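Local coordinates for protein polyhedrin (PDB 4ZQX) that forms the crystalline matrix of cypovirus polyhedra, the occlusion bodies that embed virus particles, and binds ATP in this crystal, at residues 27-32 / 174-179; 59-64 / 96-101. All coordinates share one frame; numbering follows the deposited sequence.

Interaction 1: 27-32 / 174-179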
ATOM      1  N   MET A  27      12.321  -7.715 -11.376  1.00 29.08           N
ATOM      2  CA  MET A  27      11.499  -8.839 -11.828  1.00 28.99           C
ATOM      3  C   MET A  27      10.131  -8.263 -12.161  1.00 28.40           C
ATOM      4  O   MET A  27       9.733  -7.238 -11.577  1.00 29.89           O
ATOM      5  CB  MET A  27      11.354  -9.903 -10.743  1.00 30.18           C
ATOM      6  CG  MET A  27      12.674 -10.538 -10.311  1.00 32.92           C
ATOM      7  SD  MET A  27      12.459 -11.574  -8.835  1.00 32.14           S
ATOM      8  CE  MET A  27      12.277 -10.311  -7.592  1.00 31.62           C
ATOM      9  N   GLU A  28       9.426  -8.901 -13.096  1.00 28.57           N
ATOM     10  CA  GLU A  28       8.140  -8.390 -13.574  1.00 28.80           C
ATOM     11  C   GLU A  28       7.026  -9.405 -13.358  1.00 29.66           C
ATOM     12  O   GLU A  28       7.202 -10.600 -13.620  1.00 31.07           O
ATOM     13  CB  GLU A  28       8.217  -8.063 -15.069  1.00 30.11           C
ATOM     14  CG  GLU A  28       9.393  -7.200 -15.477  1.00 30.62           C
ATOM     15  CD  GLU A  28       9.297  -5.750 -15.031  1.00 30.60           C
ATOM     16  OE1 GLU A  28       8.184  -5.299 -14.713  1.00 31.57           O
ATOM     17  OE2 GLU A  28      10.342  -5.055 -15.036  1.00 31.55           O
ATOM     18  N   LEU A  29       5.873  -8.923 -12.893  1.00 28.89           N
ATOM     19  CA  LEU A  29       4.679  -9.755 -12.717  1.00 27.78           C
ATOM     20  C   LEU A  29       3.483  -9.072 -13.391  1.00 29.17           C
ATOM     21  O   LEU A  29       3.167  -7.922 -13.095  1.00 29.60           O
ATOM     22  CB  LEU A  29       4.378  -9.952 -11.225  1.00 30.32           C
ATOM     23  CG  LEU A  29       3.035 -10.587 -10.840  1.00 31.01           C
ATOM     24  CD1 LEU A  29       2.937 -12.027 -11.303  1.00 32.56           C
ATOM     25  CD2 LEU A  29       2.815 -10.493  -9.333  1.00 32.86           C
ATOM     26  N   VAL A  30       2.847  -9.769 -14.319  1.00 28.47           N
ATOM     27  CA  VAL A  30       1.564  -9.338 -14.852  1.00 30.34           C
ATOM     28  C   VAL A  30       0.529 -10.399 -14.579  1.00 28.94           C
ATOM     29  O   VAL A  30       0.674 -11.547 -14.973  1.00 30.83           O
ATOM     30  CB  VAL A  30       1.611  -9.074 -16.359  1.00 31.58           C
ATOM     31  CG1 VAL A  30       0.212  -8.699 -16.882  1.00 32.20           C
ATOM     32  CG2 VAL A  30       2.592  -7.960 -16.663  1.00 31.68           C
ATOM     33  N   ILE A  31      -0.520  -9.998 -13.881  1.00 28.88           N
ATOM     34  CA  ILE A  31      -1.654 -10.868 -13.645  1.00 29.95           C
ATOM     35  C   ILE A  31      -2.780 -10.439 -14.549  1.00 30.16           C
ATOM     36  O   ILE A  31      -3.101  -9.258 -14.607  1.00 32.76           O
ATOM     37  CB  ILE A  31      -2.101 -10.772 -12.185  1.00 31.86           C
ATOM     38  CG1 ILE A  31      -0.929 -11.177 -11.287  1.00 32.82           C
ATOM     39  CG2 ILE A  31      -3.333 -11.654 -11.938  1.00 33.92           C
ATOM     40  CD1 ILE A  31      -1.162 -10.981  -9.836  1.00 36.34           C
ATOM     41  N   VAL A  32      -3.350 -11.395 -15.281  1.00 29.91           N
ATOM     42  CA  VAL A  32      -4.483 -11.115 -16.150  1.00 29.67           C
ATOM     43  C   VAL A  32      -5.699 -11.916 -15.717  1.00 30.21           C
ATOM     44  O   VAL A  32      -5.649 -13.160 -15.648  1.00 31.73           O
ATOM     45  CB  VAL A  32      -4.175 -11.502 -17.611  1.00 31.62           C
ATOM     46  CG1 VAL A  32      -5.363 -11.165 -18.539  1.00 33.21           C
ATOM     47  CG2 VAL A  32      -2.884 -10.837 -18.082  1.00 33.30           C
ATOM     48  N   ILE A 174      -5.854 -12.551  -3.920  1.00 30.15           N
ATOM     49  CA  ILE A 174      -4.586 -13.079  -4.415  1.00 28.64           C
ATOM     50  C   ILE A 174      -3.402 -12.562  -3.628  1.00 28.06           C
ATOM     51  O   ILE A 174      -3.312 -11.366  -3.330  1.00 29.95           O
ATOM     52  CB  ILE A 174      -4.355 -12.676  -5.896  1.00 32.75           C
ATOM     53  CG1 ILE A 174      -5.455 -13.237  -6.794  1.00 35.69           C
ATOM     54  CG2 ILE A 174      -3.002 -13.166  -6.372  1.00 34.71           C
ATOM     55  CD1 ILE A 174      -5.333 -12.773  -8.248  1.00 38.23           C
ATOM     56  N   ALA A 175      -2.485 -13.466  -3.306  1.00 29.71           N
ATOM     57  CA  ALA A 175      -1.184 -13.081  -2.761  1.00 29.50           C
ATOM     58  C   ALA A 175      -0.079 -13.816  -3.504  1.00 29.77           C
ATOM     59  O   ALA A 175       0.007 -15.040  -3.444  1.00 32.28           O
ATOM     60  CB  ALA A 175      -1.106 -13.390  -1.286  1.00 29.87           C
ATOM     61  N   VAL A 176       0.746 -13.049  -4.201  1.00 29.02           N
ATOM     62  CA  VAL A 176       1.862 -13.577  -4.967  1.00 29.36           C
ATOM     63  C   VAL A 176       3.136 -13.010  -4.361  1.00 28.96           C
ATOM     64  O   VAL A 176       3.254 -11.797  -4.180  1.00 30.48           O
ATOM     65  CB  VAL A 176       1.765 -13.161  -6.451  1.00 31.49           C
ATOM     66  CG1 VAL A 176       2.925 -13.737  -7.266  1.00 31.12           C
ATOM     67  CG2 VAL A 176       0.477 -13.631  -7.023  1.00 32.43           C
ATOM     68  N   ILE A 177       4.066 -13.894  -4.024  1.00 29.26           N
ATOM     69  CA  ILE A 177       5.359 -13.497  -3.496  1.00 30.09           C
ATOM     70  C   ILE A 177       6.424 -14.039  -4.432  1.00 29.24           C
ATOM     71  O   ILE A 177       6.491 -15.248  -4.625  1.00 29.69           O
ATOM     72  CB  ILE A 177       5.577 -14.081  -2.089  1.00 30.76           C
ATOM     73  CG1 ILE A 177       4.476 -13.591  -1.149  1.00 32.27           C
ATOM     74  CG2 ILE A 177       6.945 -13.652  -1.529  1.00 31.84           C
ATOM     75  CD1 ILE A 177       4.444 -14.272   0.198  1.00 33.31           C
ATOM     76  N   VAL A 178       7.242 -13.158  -5.006  1.00 29.39           N
ATOM     77  CA  VAL A 178       8.228 -13.541  -6.021  1.00 30.87           C
ATOM     78  C   VAL A 178       9.621 -13.104  -5.598  1.00 30.77           C
ATOM     79  O   VAL A 178       9.987 -11.939  -5.789  1.00 31.76           O
ATOM     80  CB  VAL A 178       7.932 -12.891  -7.373  1.00 32.15           C
ATOM     81  CG1 VAL A 178       8.892 -13.409  -8.426  1.00 33.51           C
ATOM     82  CG2 VAL A 178       6.511 -13.161  -7.784  1.00 32.68           C
ATOM     83  N   PRO A 179      10.416 -14.027  -5.021  1.00 30.86           N
ATOM     84  CA  PRO A 179      11.759 -13.657  -4.551  1.00 30.43           C
ATOM     85  C   PRO A 179      12.807 -13.741  -5.655  1.00 30.02           C
ATOM     86  O   PRO A 179      12.664 -14.531  -6.598  1.00 31.04           O
ATOM     87  CB  PRO A 179      12.061 -14.710  -3.464  1.00 32.90           C
ATOM     88  CG  PRO A 179      10.944 -15.657  -3.467  1.00 33.54           C
ATOM     89  CD  PRO A 179      10.105 -15.419  -4.676  1.00 32.05           C
TER
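Met27, Leu29 and Ile31 meet Ile174, Val176 and Val178 in the apolar layer between two antiparallel beta sheets of the polyhedrin fold. The two strand segments run nearly antiparallel, at 160°. Their axes come no closer than 8.9 Å, so side chains rather than backbone bonds join them. Leu29 and Val176 meet tip to tip, with Leu29 CD2 3.8 Å from Val176 CG1. The other methyl of Val176, CG2, lies 4.2 Å from Ile31 CD1, and these two side chains pass one another heading opposite ways. Val176 thus serves two partners with its two branches. Ile31 CG2 also meets Ile174 CD1 at 4.3 Å. At the other end Met27 bends at its last torsion (chi3 -74°), and its CE comes to 3.3 Å from Val178 O. Met27 SD packs on Val178 CG1 at 4.0 Å. All these residues are buried. Strand 50-55 adds Ile51 beside Met27, Leu29 and Val178, and Ile55 beside Ile31. Strand 101-107, which pairs with strand 27-34, brings Phe104 against Ile31 and Val176.

Interaction 2: 59-64 / 96-101; sequences ELMWDI and NRIPKK
Trp62 and Arg97 exchange two hydrogen bonds, and Arg97 makes a third clear one to Ile64 O. In the backbone bond, Trp62 N donates to Arg97 O at 2.9 Å. The Arg97 chain is extended from CG to NE (chi2 -178°, chi3 179°) and passes Trp62 O. Its NH1 then donates to Trp62 O at 2.9 Å and to Ile64 O at 3.0 Å. Both oxygens lie close to the guanidinium plane, while NH1 sits well above each carbonyl plane. Arg97 NH2 adds a weak bond to Ile64 O and a long, weak ion pair with Asp65. The indole and guanidinium planes are 7° apart, with Trp62 CD1 3.7 Å from Arg97 NH1. The apolar contact is Met61 SD with Ile98 CG1 at 4.1 Å, the two side chains side by side and pointing the same way. Two carbons rest on carbonyl oxygens. Met61 CA makes a CH...O contact with Arg97 O at 3.4 Å. Pro99 CG lies 3.6 Å from Leu60 O, which Tyr35 OH hydrogen-bonds. Two carbonyls gripping one NH1 should fix the guanidinium's rotation, and their partial negative charge probably steadies its positive charge.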
ATOM      1  N   GLU A  59     -11.090  -5.833  -6.026  1.00 32.01           N
ATOM      2  CA  GLU A  59     -10.305  -5.352  -7.151  1.00 32.19           C
ATOM      3  C   GLU A  59     -10.338  -6.337  -8.314  1.00 32.22           C
ATOM      4  O   GLU A  59     -10.088  -5.965  -9.456  1.00 33.04           O
ATOM      5  CB  GLU A  59      -8.846  -5.103  -6.711  1.00 35.86           C
ATOM      6  CG  GLU A  59      -8.681  -3.897  -5.796  1.00 38.85           C
ATOM      7  CD  GLU A  59      -7.304  -3.810  -5.130  1.00 40.05           C
ATOM      8  OE1 GLU A  59      -6.706  -4.852  -4.798  1.00 37.78           O
ATOM      9  OE2 GLU A  59      -6.830  -2.677  -4.925  1.00 44.44           O
ATOM     10  N   LEU A  60     -10.641  -7.599  -8.015  1.00 31.69           N
ATOM     11  CA  LEU A  60     -10.613  -8.655  -9.023  1.00 33.44           C
ATOM     12  C   LEU A  60     -11.935  -8.816  -9.743  1.00 33.37           C
ATOM     13  O   LEU A  60     -12.018  -9.560 -10.715  1.00 34.85           O
ATOM     14  CB  LEU A  60     -10.253 -10.002  -8.385  1.00 36.52           C
ATOM     15  CG  LEU A  60      -8.825 -10.527  -8.478  1.00 41.40           C
ATOM     16  CD1 LEU A  60      -8.782 -11.938  -7.902  1.00 42.92           C
ATOM     17  CD2 LEU A  60      -8.289 -10.500  -9.901  1.00 40.12           C
ATOM     18  N   MET A  61     -12.979  -8.142  -9.275  1.00 33.78           N
ATOM     19  CA  MET A  61     -14.257  -8.182  -9.975  1.00 33.16           C
ATOM     20  C   MET A  61     -14.166  -7.327 -11.235  1.00 32.09           C
ATOM     21  O   MET A  61     -13.445  -6.334 -11.257  1.00 34.37           O
ATOM     22  CB  MET A  61     -15.368  -7.631  -9.078  1.00 35.10           C
ATOM     23  CG  MET A  61     -15.508  -8.332  -7.750  1.00 39.79           C
ATOM     24  SD  MET A  61     -16.251  -9.951  -7.922  1.00 46.37           S
ATOM     25  CE  MET A  61     -17.965  -9.462  -7.940  1.00 46.92           C
ATOM     26  N   TRP A  62     -14.882  -7.705 -12.288  1.00 31.11           N
ATOM     27  CA  TRP A  62     -15.054  -6.794 -13.404  1.00 32.70           C
ATOM     28  C   TRP A  62     -15.968  -5.689 -12.914  1.00 32.90           C
ATOM     29  O   TRP A  62     -17.117  -5.938 -12.536  1.00 35.24           O
ATOM     30  CB  TRP A  62     -15.646  -7.491 -14.628  1.00 32.50           C
ATOM     31  CG  TRP A  62     -15.851  -6.548 -15.745  1.00 33.64           C
ATOM     32  CD1 TRP A  62     -17.034  -6.049 -16.190  1.00 34.01           C
ATOM     33  CD2 TRP A  62     -14.830  -5.953 -16.553  1.00 33.30           C
ATOM     34  NE1 TRP A  62     -16.816  -5.179 -17.236  1.00 34.75           N
ATOM     35  CE2 TRP A  62     -15.471  -5.111 -17.483  1.00 34.14           C
ATOM     36  CE3 TRP A  62     -13.433  -6.063 -16.589  1.00 34.79           C
ATOM     37  CZ2 TRP A  62     -14.762  -4.368 -18.431  1.00 35.55           C
ATOM     38  CZ3 TRP A  62     -12.735  -5.338 -17.539  1.00 34.52           C
ATOM     39  CH2 TRP A  62     -13.398  -4.504 -18.446  1.00 35.31           C
ATOM     40  N   ASP A  63     -15.451  -4.467 -12.913  1.00 30.16           N
ATOM     41  CA  ASP A  63     -16.071  -3.367 -12.165  1.00 32.86           C
ATOM     42  C   ASP A  63     -16.631  -2.221 -13.010  1.00 34.07           C
ATOM     43  O   ASP A  63     -16.832  -1.106 -12.515  1.00 35.77           O
ATOM     44  CB  ASP A  63     -15.078  -2.856 -11.113  1.00 31.14           C
ATOM     45  CG  ASP A  63     -13.718  -2.518 -11.686  1.00 33.12           C
ATOM     46  OD1 ASP A  63     -13.386  -2.934 -12.809  1.00 33.86           O
ATOM     47  OD2 ASP A  63     -12.966  -1.829 -10.981  1.00 35.89           O
ATOM     48  N   ILE A  64     -16.940  -2.519 -14.264  1.00 32.65           N
ATOM     49  CA  ILE A  64     -17.483  -1.519 -15.179  1.00 34.59           C
ATOM     50  C   ILE A  64     -18.949  -1.817 -15.434  1.00 36.27           C
ATOM     51  O   ILE A  64     -19.314  -2.951 -15.771  1.00 37.39           O
ATOM     52  CB  ILE A  64     -16.696  -1.509 -16.502  1.00 36.80           C
ATOM     53  CG1 ILE A  64     -15.192  -1.447 -16.214  1.00 38.75           C
ATOM     54  CG2 ILE A  64     -17.126  -0.344 -17.398  1.00 37.39           C
ATOM     55  CD1 ILE A  64     -14.753  -0.311 -15.276  1.00 38.62           C
ATOM     56  N   ASN A  96     -21.295 -13.159 -13.581  1.00 31.67           N
ATOM     57  CA  ASN A  96     -20.942 -12.339 -14.733  1.00 33.22           C
ATOM     58  C   ASN A  96     -19.680 -11.511 -14.502  1.00 33.23           C
ATOM     59  O   ASN A  96     -19.015 -11.124 -15.469  1.00 33.90           O
ATOM     60  CB  ASN A  96     -22.052 -11.353 -15.078  1.00 35.44           C
ATOM     61  CG  ASN A  96     -23.306 -12.005 -15.633  1.00 38.28           C
ATOM     62  OD1 ASN A  96     -23.346 -13.203 -15.919  1.00 39.50           O
ATOM     63  ND2 ASN A  96     -24.342 -11.187 -15.822  1.00 39.88           N
ATOM     64  N   ARG A  97     -19.353 -11.225 -13.238  1.00 31.24           N
ATOM     65  CA  ARG A  97     -18.271 -10.287 -12.910  1.00 31.74           C
ATOM     66  C   ARG A  97     -17.086 -10.952 -12.229  1.00 32.59           C
ATOM     67  O   ARG A  97     -16.131 -10.278 -11.840  1.00 33.56           O
ATOM     68  CB  ARG A  97     -18.797  -9.157 -12.010  1.00 30.92           C
ATOM     69  CG  ARG A  97     -19.820  -8.258 -12.725  1.00 33.49           C
ATOM     70  CD  ARG A  97     -20.334  -7.095 -11.860  1.00 35.14           C
ATOM     71  NE  ARG A  97     -21.278  -6.270 -12.612  1.00 35.45           N
ATOM     72  CZ  ARG A  97     -20.921  -5.354 -13.510  1.00 37.52           C
ATOM     73  NH1 ARG A  97     -19.633  -5.115 -13.751  1.00 37.87           N
ATOM     74  NH2 ARG A  97     -21.857  -4.671 -14.169  1.00 39.28           N
ATOM     75  N   ILE A  98     -17.157 -12.270 -12.082  1.00 31.57           N
ATOM     76  CA  ILE A  98     -16.087 -13.038 -11.454  1.00 31.76           C
ATOM     77  C   ILE A  98     -15.213 -13.568 -12.594  1.00 32.26           C
ATOM     78  O   ILE A  98     -15.742 -13.977 -13.628  1.00 33.09           O
ATOM     79  CB  ILE A  98     -16.677 -14.181 -10.590  1.00 33.61           C
ATOM     80  CG1 ILE A  98     -17.504 -13.590  -9.440  1.00 34.78           C
ATOM     81  CG2 ILE A  98     -15.597 -15.067 -10.008  1.00 34.85           C
ATOM     82  CD1 ILE A  98     -18.335 -14.598  -8.712  1.00 35.77           C
ATOM     83  N   PRO A  99     -13.882 -13.552 -12.427  1.00 31.30           N
ATOM     84  CA  PRO A  99     -13.051 -14.087 -13.514  1.00 32.15           C
ATOM     85  C   PRO A  99     -13.327 -15.566 -13.768  1.00 34.06           C
ATOM     86  O   PRO A  99     -13.598 -16.309 -12.816  1.00 35.43           O
ATOM     87  CB  PRO A  99     -11.619 -13.930 -12.985  1.00 31.96           C
ATOM     88  CG  PRO A  99     -11.712 -12.916 -11.862  1.00 33.81           C
ATOM     89  CD  PRO A  99     -13.073 -13.038 -11.298  1.00 32.81           C
ATOM     90  N   LYS A 100     -13.263 -15.972 -15.033  1.00 36.30           N
ATOM     91  CA  LYS A 100     -13.284 -17.376 -15.403  1.00 36.47           C
ATOM     92  C   LYS A 100     -11.914 -17.989 -15.236  1.00 34.51           C
ATOM     93  O   LYS A 100     -11.791 -19.155 -14.881  1.00 35.03           O
ATOM     94  CB  LYS A 100     -13.638 -17.533 -16.876  1.00 43.02           C
ATOM     95  CG  LYS A 100     -15.089 -17.410 -17.215  1.00 51.43           C
ATOM     96  CD  LYS A 100     -15.325 -17.967 -18.616  1.00 56.85           C
ATOM     97  CE  LYS A 100     -15.596 -19.481 -18.598  1.00 60.00           C
ATOM     98  NZ  LYS A 100     -16.879 -19.842 -17.892  1.00 61.04           N
ATOM     99  N   LYS A 101     -10.889 -17.196 -15.541  1.00 32.76           N
ATOM    100  CA  LYS A 101      -9.521 -17.675 -15.622  1.00 34.11           C
ATOM    101  C   LYS A 101      -8.569 -16.595 -15.120  1.00 32.64           C
ATOM    102  O   LYS A 101      -8.801 -15.408 -15.346  1.00 32.81           O
ATOM    103  CB  LYS A 101      -9.197 -17.995 -17.084  1.00 37.74           C
ATOM    104  CG  LYS A 101      -7.742 -18.346 -17.341  1.00 41.12           C
ATOM    105  CD  LYS A 101      -7.513 -18.940 -18.748  1.00 41.31           C
ATOM    106  CE  LYS A 101      -7.613 -17.885 -19.838  1.00 41.47           C
ATOM    107  NZ  LYS A 101      -7.180 -18.406 -21.179  1.00 39.62           N
TER

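From the N terminus, the chain first runs through helix 4-18 and then strand 27-34, the first side of interaction 1. It goes on through strands 40-47 and 50-55 to helix 57-60, where interaction 2 begins. Helix 72-83 follows, and residues 96-101 close this shorter loop just before strand 101-107. Strand 173-179 closes the much longer loop of interaction 1, so interaction 2 lies wholly within it. Interaction 1 joins the two larger sheets near the centre of the chain. Interaction 2 ties together the connections flanking helix 72-83. Their centres are 18 Å apart, yet they touch: Ile174 CD1 packs on Leu60 CD1 at 3.6 Å.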